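PDB 7ATL: esterase from uncultured bacterium pCosCE1, which probably hydrolyses carboxylic esters as a family VIII carboxylesterase of the beta-lactamase fold and also shows promiscuous acyltransferase activity. Local coordinates for residues Val26-Val30 with Asn42-Tyr46. Numbering follows the deposited sequence.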
loop_
_atom_site.group_PDB
_atom_site.type_symbol
_atom_site.label_atom_id
_atom_site.label_comp_id
_atom_site.label_asym_id
_atom_site.label_seq_id
_atom_site.Cartn_x
_atom_site.Cartn_y
_atom_site.Cartn_z
ATOM N N VAL A 26 7.458 18.200 -0.272
ATOM C CA VAL A 26 8.835 18.514 0.185
ATOM C C VAL A 26 9.823 17.883 -0.798
ATOM O O VAL A 26 10.805 18.581 -1.210
ATOM C CB VAL A 26 9.017 18.011 1.625
ATOM C CG1 VAL A 26 10.469 18.090 2.090
ATOM C CG2 VAL A 26 8.084 18.768 2.561
ATOM N N GLY A 27 9.576 16.616 -1.137
ATOM C CA GLY A 27 10.376 15.812 -2.081
ATOM C C GLY A 27 9.583 14.634 -2.632
ATOM O O GLY A 27 8.621 14.161 -1.972
ATOM N N SER A 28 9.933 14.175 -3.829
ATOM C CA SER A 28 9.280 13.013 -4.490
ATOM C C SER A 28 10.291 12.314 -5.386
ATOM O O SER A 28 11.275 12.959 -5.802
ATOM C CB SER A 28 8.036 13.390 -5.263
ATOM O OG SER A 28 8.374 14.005 -6.495
ATOM N N VAL A 29 10.066 11.023 -5.594
ATOM C CA VAL A 29 10.652 10.227 -6.700
ATOM C C VAL A 29 9.491 9.692 -7.536
ATOM O O VAL A 29 8.643 9.014 -6.957
ATOM C CB VAL A 29 11.520 9.098 -6.139
ATOM C CG1 VAL A 29 12.096 8.244 -7.258
ATOM C CG2 VAL A 29 12.613 9.655 -5.250
ATOM N N VAL A 30 9.440 10.036 -8.821
ATOM C CA VAL A 30 8.374 9.624 -9.781
ATOM C C VAL A 30 9.010 8.846 -10.944
ATOM O O VAL A 30 9.898 9.398 -11.602
ATOM C CB VAL A 30 7.593 10.839 -10.305
ATOM C CG1 VAL A 30 6.650 10.439 -11.422
ATOM C CG2 VAL A 30 6.842 11.567 -9.201
ATOM N N ASN A 42 12.629 10.654 -12.033
ATOM C CA ASN A 42 13.050 11.963 -11.475
ATOM C C ASN A 42 12.872 12.040 -9.959
ATOM O O ASN A 42 11.754 11.828 -9.486
ATOM C CB ASN A 42 12.310 13.107 -12.163
ATOM C CG ASN A 42 13.028 14.418 -11.954
ATOM O OD1 ASN A 42 14.258 14.464 -11.975
ATOM N ND2 ASN A 42 12.269 15.469 -11.713
ATOM N N ALA A 43 13.948 12.399 -9.254
ATOM C CA ALA A 43 13.960 12.824 -7.832
ATOM C C ALA A 43 13.840 14.346 -7.777
ATOM O O ALA A 43 14.633 14.986 -8.444
ATOM C CB ALA A 43 15.239 12.358 -7.192
ATOM N N SER A 44 12.893 14.906 -7.026
ATOM C CA SER A 44 12.720 16.375 -6.870
ATOM C C SER A 44 12.781 16.750 -5.385
ATOM O O SER A 44 12.358 15.925 -4.555
ATOM C CB SER A 44 11.400 16.827 -7.451
ATOM O OG SER A 44 11.263 16.502 -8.825
ATOM N N GLY A 45 13.215 17.971 -5.066
ATOM C CA GLY A 45 13.165 18.522 -3.700
ATOM C C GLY A 45 14.075 17.754 -2.750
ATOM O O GLY A 45 15.041 17.121 -3.216
ATOM N N TYR A 46 13.734 17.745 -1.461
ATOM C CA TYR A 46 14.613 17.241 -0.369
ATOM C C TYR A 46 14.072 15.936 0.246
ATOM O O TYR A 46 12.866 15.774 0.466
ATOM C CB TYR A 46 14.789 18.326 0.700
ATOM C CG TYR A 46 15.436 19.628 0.264
ATOM C CD1 TYR A 46 16.772 19.679 -0.120
ATOM C CD2 TYR A 46 14.736 20.829 0.309
ATOM C CE1 TYR A 46 17.380 20.869 -0.488
ATOM C CE2 TYR A 46 15.327 22.028 -0.055
ATOM C CZ TYR A 46 16.651 22.042 -0.456
ATOM O OH TYR A 46 17.244 23.217 -0.791
HETATM O O HOH W 1 10.011 14.086 -8.727
#
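Ser28 and Ser44 face each other as a hydrogen-bonded pair in the antiparallel beta hairpin of strands 27-34 and 37-44, at one edge of the central sheet of the beta-lactamase fold. Their side chains leave the sheet on the same face, together with Val30 and Asn42. Helix 3-21 covers this face, with Val12 against Val30 and Ser16 and Ile20 against Ser44. Water 1 sits between the two hydroxyls, 2.8 Å from Ser28 OG and 2.7 Å from Ser44 OG. Ser28 OG is also hydrogen-bonded to Tyr372 OH. On the other face, Val29 CG2 touches Ala43 CB at 4.2 Å. Val29 also packs on Met55.

Two backbone bonds join the serine pair, and two join Val30 with Asn42. Ser44 N gives a nearly straight bond to Ser28 O (2.8 Å, 169° at the hydrogen). Gly27 and Gly45 form a non-hydrogen-bonded pair, and Gly27 CA makes a CA-H...O contact with Ser44 O at 3.2 Å. The chain turns at Gly45. Tyr46 N is hydrogen-bonded to Val26 O, and the Tyr46 ring leads away from strand 27-30. Val26 CG1, anti to the backbone N (chi1 171°), comes within 3.7 Å of Tyr46 O. Water 1 donates its third bond to Asn42 O at 3.0 Å, the same oxygen that accepts from Val30 N.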